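Local coordinates for SLT domain-containing protein (Bdellovibrio bacteriovorus HD100, PDB 6TAB) that probably cleaves peptidoglycan as a lysozyme-like hydrolase of altered substrate specificity, easing the predator's exit from its prey cell, at residues 73-77 against 249-253; 148-154 against 165-171. All coordinates share one frame; numbering follows the deposited sequence.

Interaction 1 (73-77 against 249-253). Unlike the reference sequence in segment 73-77: Ser-73 (reference Leu). With SO4 (sulfate ion), chain C.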
loop_
_atom_site.group_PDB
_atom_site.type_symbol
_atom_site.label_atom_id
_atom_site.label_comp_id
_atom_site.label_asym_id
_atom_site.label_seq_id
_atom_site.Cartn_x
_atom_site.Cartn_y
_atom_site.Cartn_z
ATOM N N SER A 73 12.350 -20.328 -4.107
ATOM C CA SER A 73 11.058 -20.255 -3.426
ATOM C C SER A 73 11.087 -19.059 -2.462
ATOM O O SER A 73 12.119 -18.685 -1.881
ATOM C CB SER A 73 10.716 -21.549 -2.729
ATOM O OG SER A 73 11.226 -21.563 -1.407
ATOM N N ARG A 74 9.918 -18.470 -2.283
ATOM C CA ARG A 74 9.813 -17.231 -1.549
ATOM C C ARG A 74 9.885 -17.492 -0.037
ATOM O O ARG A 74 9.451 -18.537 0.456
ATOM C CB ARG A 74 8.493 -16.554 -1.896
ATOM C CG ARG A 74 8.426 -16.007 -3.318
ATOM C CD ARG A 74 7.060 -15.479 -3.685
ATOM N NE ARG A 74 6.052 -16.558 -3.755
ATOM C CZ ARG A 74 4.741 -16.374 -3.834
ATOM N NH1 ARG A 74 4.224 -15.144 -3.775
ATOM N NH2 ARG A 74 3.926 -17.441 -3.910
ATOM N N GLU A 75 10.395 -16.517 0.709
ATOM C CA GLU A 75 10.380 -16.530 2.169
ATOM C C GLU A 75 9.061 -15.983 2.745
ATOM O O GLU A 75 8.649 -16.416 3.867
ATOM C CB GLU A 75 11.597 -15.797 2.747
ATOM C CG GLU A 75 12.900 -16.552 2.546
ATOM C CD GLU A 75 14.103 -15.704 2.915
ATOM O OE1 GLU A 75 14.559 -14.929 2.048
ATOM O OE2 GLU A 75 14.571 -15.824 4.082
ATOM N N VAL A 76 8.436 -15.021 2.066
ATOM C CA VAL A 76 7.190 -14.349 2.538
ATOM C C VAL A 76 6.174 -14.347 1.384
ATOM O O VAL A 76 6.516 -13.972 0.250
ATOM C CB VAL A 76 7.504 -12.918 3.024
ATOM C CG1 VAL A 76 6.219 -12.136 3.311
ATOM C CG2 VAL A 76 8.425 -12.955 4.257
ATOM N N ILE A 77 4.933 -14.801 1.683
ATOM C CA ILE A 77 3.812 -14.924 0.716
ATOM C C ILE A 77 2.688 -13.956 1.072
ATOM O O ILE A 77 2.236 -13.922 2.233
ATOM C CB ILE A 77 3.212 -16.345 0.760
ATOM C CG1 ILE A 77 4.282 -17.418 0.746
ATOM C CG2 ILE A 77 2.151 -16.508 -0.318
ATOM C CD1 ILE A 77 5.061 -17.424 -0.478
ATOM N N ASN A 249 6.877 -9.206 12.635
ATOM C CA ASN A 249 7.046 -10.652 12.933
ATOM C C ASN A 249 7.332 -11.501 11.680
ATOM O O ASN A 249 7.479 -12.740 11.814
ATOM C CB ASN A 249 5.854 -11.156 13.748
ATOM C CG ASN A 249 5.881 -10.602 15.168
ATOM O OD1 ASN A 249 4.912 -10.044 15.655
ATOM N ND2 ASN A 249 6.977 -10.826 15.880
ATOM N N LEU A 250 7.462 -10.893 10.494
ATOM C CA LEU A 250 7.920 -11.630 9.345
ATOM C C LEU A 250 9.325 -12.185 9.647
ATOM O O LEU A 250 10.179 -11.463 10.219
ATOM C CB LEU A 250 7.927 -10.722 8.106
ATOM C CG LEU A 250 6.557 -10.184 7.565
ATOM C CD1 LEU A 250 6.849 -9.222 6.456
ATOM C CD2 LEU A 250 5.692 -11.368 7.126
ATOM N N SER A 251 9.620 -13.418 9.199
ATOM C CA SER A 251 10.909 -14.066 9.497
ATOM C C SER A 251 12.085 -13.224 8.986
ATOM O O SER A 251 13.136 -13.133 9.638
ATOM C CB SER A 251 10.945 -15.524 9.012
ATOM O OG SER A 251 10.794 -15.587 7.584
ATOM N N ILE A 252 11.901 -12.602 7.828
ATOM C CA ILE A 252 12.971 -11.773 7.219
ATOM C C ILE A 252 13.251 -10.487 8.017
ATOM O O ILE A 252 14.320 -9.850 7.823
ATOM C CB ILE A 252 12.692 -11.484 5.728
ATOM C CG1 ILE A 252 11.424 -10.637 5.529
ATOM C CG2 ILE A 252 12.699 -12.797 4.938
ATOM C CD1 ILE A 252 11.161 -10.199 4.110
ATOM N N CYS A 253 12.293 -10.026 8.818
ATOM C CA CYS A 253 12.358 -8.750 9.544
ATOM C C CYS A 253 12.909 -8.924 10.969
ATOM O O CYS A 253 13.469 -7.972 11.545
ATOM C CB CYS A 253 10.984 -8.085 9.633
ATOM S SG CYS A 253 10.447 -7.351 8.066
HETATM S S SO4 C . 6.457 -20.428 -3.763
HETATM O O1 SO4 C . 6.907 -21.265 -4.830
HETATM O O2 SO4 C . 5.041 -20.183 -3.789
HETATM O O3 SO4 C . 7.262 -19.267 -3.832
HETATM O O4 SO4 C . 6.643 -21.096 -2.540
HETATM O O HOH W 1 13.271 -16.238 6.558
#

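Interaction 2 (148-154 against 165-171)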
loop_
_atom_site.group_PDB
_atom_site.type_symbol
_atom_site.label_atom_id
_atom_site.label_comp_id
_atom_site.label_asym_id
_atom_site.label_seq_id
_atom_site.Cartn_x
_atom_site.Cartn_y
_atom_site.Cartn_z
ATOM N N THR A 148 -12.531 -6.274 -4.806
ATOM C CA THR A 148 -12.207 -5.303 -5.867
ATOM C C THR A 148 -13.427 -4.441 -6.245
ATOM O O THR A 148 -13.238 -3.299 -6.753
ATOM C CB THR A 148 -11.557 -5.993 -7.074
ATOM O OG1 THR A 148 -10.830 -5.060 -7.885
ATOM C CG2 THR A 148 -12.541 -6.778 -7.931
ATOM N N ALA A 149 -14.657 -4.935 -6.005
ATOM C CA ALA A 149 -15.886 -4.158 -6.356
ATOM C C ALA A 149 -16.256 -3.068 -5.325
ATOM O O ALA A 149 -17.169 -2.291 -5.568
ATOM C CB ALA A 149 -17.062 -5.106 -6.521
ATOM N N MET A 150 -15.563 -3.014 -4.179
ATOM C CA MET A 150 -15.988 -2.141 -3.077
ATOM C C MET A 150 -15.970 -0.656 -3.493
ATOM O O MET A 150 -14.967 -0.132 -4.040
ATOM C CB MET A 150 -15.099 -2.319 -1.842
ATOM C CG MET A 150 -15.592 -1.526 -0.636
ATOM S SD MET A 150 -14.689 -1.872 0.899
ATOM C CE MET A 150 -15.193 -0.414 1.822
ATOM N N SER A 151 -17.062 0.055 -3.176
ATOM C CA SER A 151 -17.112 1.521 -3.297
ATOM C C SER A 151 -17.660 2.112 -1.987
ATOM O O SER A 151 -18.619 1.539 -1.415
ATOM C CB SER A 151 -17.926 1.942 -4.507
ATOM O OG SER A 151 -19.255 1.513 -4.381
ATOM N N TYR A 152 -17.101 3.263 -1.560
ATOM C CA TYR A 152 -17.527 3.952 -0.301
ATOM C C TYR A 152 -17.574 5.477 -0.524
ATOM O O TYR A 152 -16.590 6.074 -0.971
ATOM C CB TYR A 152 -16.569 3.628 0.854
ATOM C CG TYR A 152 -16.890 4.336 2.148
ATOM C CD1 TYR A 152 -17.914 3.895 2.975
ATOM C CD2 TYR A 152 -16.205 5.476 2.543
ATOM C CE1 TYR A 152 -18.231 4.545 4.161
ATOM C CE2 TYR A 152 -16.503 6.128 3.733
ATOM C CZ TYR A 152 -17.515 5.664 4.548
ATOM O OH TYR A 152 -17.821 6.300 5.717
ATOM N N THR A 153 -18.720 6.096 -0.219
ATOM C CA THR A 153 -18.885 7.537 -0.329
ATOM C C THR A 153 -18.366 8.239 0.939
ATOM O O THR A 153 -18.844 8.015 2.065
ATOM C CB THR A 153 -20.348 7.915 -0.602
ATOM O OG1 THR A 153 -20.775 7.209 -1.769
ATOM C CG2 THR A 153 -20.504 9.405 -0.819
ATOM N N GLU A 154 -17.339 9.083 0.742
ATOM C CA GLU A 154 -16.656 9.832 1.823
ATOM C C GLU A 154 -17.475 11.077 2.228
ATOM O O GLU A 154 -18.474 11.451 1.569
ATOM C CB GLU A 154 -15.250 10.238 1.344
ATOM C CG GLU A 154 -14.339 9.099 0.896
ATOM C CD GLU A 154 -13.741 8.217 1.981
ATOM O OE1 GLU A 154 -13.936 8.523 3.188
ATOM O OE2 GLU A 154 -13.020 7.248 1.613
ATOM N N ILE A 165 -15.734 9.306 -3.943
ATOM C CA ILE A 165 -16.024 7.856 -3.892
ATOM C C ILE A 165 -14.688 7.099 -3.919
ATOM O O ILE A 165 -13.935 7.167 -4.914
ATOM C CB ILE A 165 -16.996 7.421 -5.020
ATOM C CG1 ILE A 165 -18.300 8.255 -5.024
ATOM C CG2 ILE A 165 -17.275 5.921 -4.915
ATOM C CD1 ILE A 165 -19.231 8.011 -6.210
ATOM N N SER A 166 -14.398 6.359 -2.836
ATOM C CA SER A 166 -13.208 5.539 -2.735
ATOM C C SER A 166 -13.506 4.147 -3.323
ATOM O O SER A 166 -14.584 3.594 -3.032
ATOM C CB SER A 166 -12.749 5.491 -1.283
ATOM O OG SER A 166 -12.344 6.785 -0.831
ATOM N N ARG A 167 -12.559 3.584 -4.087
ATOM C CA ARG A 167 -12.849 2.406 -4.910
ATOM C C ARG A 167 -11.758 1.334 -4.848
ATOM O O ARG A 167 -10.542 1.607 -4.813
ATOM C CB ARG A 167 -13.053 2.818 -6.377
ATOM C CG ARG A 167 -14.220 3.770 -6.624
ATOM C CD ARG A 167 -14.354 4.195 -8.064
ATOM N NE ARG A 167 -15.467 5.082 -8.329
ATOM C CZ ARG A 167 -16.741 4.779 -8.472
ATOM N NH1 ARG A 167 -17.111 3.504 -8.447
ATOM N NH2 ARG A 167 -17.630 5.760 -8.674
ATOM N N GLY A 168 -12.225 0.072 -4.939
ATOM C CA GLY A 168 -11.316 -1.055 -5.197
ATOM C C GLY A 168 -10.474 -1.485 -3.994
ATOM O O GLY A 168 -10.726 -1.109 -2.836
ATOM N N LEU A 169 -9.443 -2.278 -4.302
ATOM C CA LEU A 169 -8.685 -3.025 -3.280
ATOM C C LEU A 169 -8.107 -2.094 -2.195
ATOM O O LEU A 169 -8.119 -2.442 -0.991
ATOM C CB LEU A 169 -7.577 -3.862 -3.929
ATOM C CG LEU A 169 -8.021 -5.049 -4.779
ATOM C CD1 LEU A 169 -6.789 -5.749 -5.331
ATOM C CD2 LEU A 169 -8.923 -6.006 -3.994
ATOM N N LEU A 170 -7.500 -0.959 -2.617
ATOM C CA LEU A 170 -6.819 -0.005 -1.698
ATOM C C LEU A 170 -7.651 1.276 -1.453
ATOM O O LEU A 170 -7.164 2.229 -0.841
ATOM C CB LEU A 170 -5.426 0.327 -2.271
ATOM C CG LEU A 170 -4.398 -0.806 -2.213
ATOM C CD1 LEU A 170 -3.191 -0.487 -3.080
ATOM C CD2 LEU A 170 -3.987 -1.101 -0.779
ATOM N N GLN A 171 -8.913 1.294 -1.904
ATOM C CA GLN A 171 -9.831 2.413 -1.616
ATOM C C GLN A 171 -9.187 3.751 -2.079
ATOM O O GLN A 171 -9.073 4.728 -1.326
ATOM C CB GLN A 171 -10.307 2.383 -0.159
ATOM C CG GLN A 171 -11.255 1.186 0.098
ATOM C CD GLN A 171 -12.602 1.374 -0.573
ATOM O OE1 GLN A 171 -13.458 2.119 -0.077
ATOM N NE2 GLN A 171 -12.808 0.722 -1.712
HETATM O O HOH W 2 -9.395 -2.777 -7.265
#

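Interaction 1 (73-77 against 249-253)
No direct hydrogen bond joins the two chain ends here; the polar link between Glu-75 and Ser-251 runs through one water, which donates to Glu-75 OE2 at 2.8 Å and also bonds Ser-251 OG. Beside this bridge, CG2 of Ile-252 packs against the Glu-75 carboxylate, 3.7 Å from OE2, while OE1 is held by Gln-127. Val-76 does the apolar work with both branches. Its CG1, anti to the backbone N (chi1 171°), touches Leu-250 CD2 at 3.9 Å, the two side chains crossing at about a right angle; CG2 meets Ile-252 CD1 at the same distance of 3.9 Å. Phe-134 and Tyr-131 of helix 125-144 lie against Val-76 and Leu-250. Away from the contact, Arg-74 holds a sulfate, probably from the crystallisation liquor: NE donates almost straight to O3 (3.0 Å), NH2 to O2, and the backbone N also reaches O3. Ile-77 CD1 lies over one face of the guanidinium. Cys-253, disulfide-bonded to Cys-117, ties down the C-terminal segment covalently. The N-terminal segment thus meets it through a small apolar patch and a water: Glu-75 bonds directly to Gln-127 and Gln-130 of helix 125-144, but to Ser-251 by way of water.

Interaction 2 (148-154 against 165-171)
Strand 151-154 pairs antiparallel with the 165-167 part of strand 163-167, their axes 4.6 Å apart at closest and at 152°. Tyr-152 and Ser-166 form the hydrogen-bonded pair, with N-to-O distances of 2.9 Å in both directions, flanked by the non-hydrogen-bonded pairs Ser-151 with Arg-167 and Thr-153 with Ile-165. Beyond them Met-150 O receives two N-H groups: Gly-168 N donates in the carbonyl plane, whereas Gln-171 NE2 reaches the same oxygen from above that plane in a longer bond of 3.3 Å. The other N-H of this amide points almost straight at Gly-168 O (3.0 Å), so two acceptors fix its rotation and tie the type I turn 168-171 to Met-150, just ahead of strand 151-154. The bend at chi2 (-71°) folds the Gln-171 amide back to this place. In one of its two modelled conformers, the extended Met-150 side chain crosses Gln-171 at about a right angle; Gln-171 OE1 also touches Tyr-152 CB. On the same sheet face as Tyr-152, buried Ser-166 OG donates to Glu-154 OE2 at 2.6 Å, which accepts on its anti lone pair; a bent Glu-154 chain brings the carboxylate over. On the opposite side of the sheet, with Ser-151 and Thr-153, Ile-165 CG2 lies over the centre of one guanidinium face of Arg-167, whose NH1 bonds His-191. Thr-148 OG1, bonded to His-191 O, accepts from a water that in turn accepts from Leu-169 N. The hairpin is consistent with the small beta-sheet of lysozyme-like folds; turn 168-171, which follows strand 163-167, meets helix 125-144 through Leu-170 and Gln-171 and helix 193-211 through Leu-169, packed on Pro-193 and Leu-197.

Overall arrangement
Interaction 1 joins the two ends of the modelled chain, and interaction 2 falls between its segments in sequence, as a local hairpin with strands 151-154 and 163-167. Their centres lie about 29 Å apart, on opposite sides of the chain's centre, and their nearest atoms are about 14 Å apart. Helix 125-144 is the element they share: the terminal segments rest on its earlier part, at Gln-127, Gln-130, Tyr-131 and Phe-134, whereas the loop residues flanking the hairpin strands, Met-150 and turn 168-171, meet its later part, at Met-139, Val-140, Glu-143 and Ser-144. The same helix therefore links the paired chain ends to the beta region of the lysozyme-like domain.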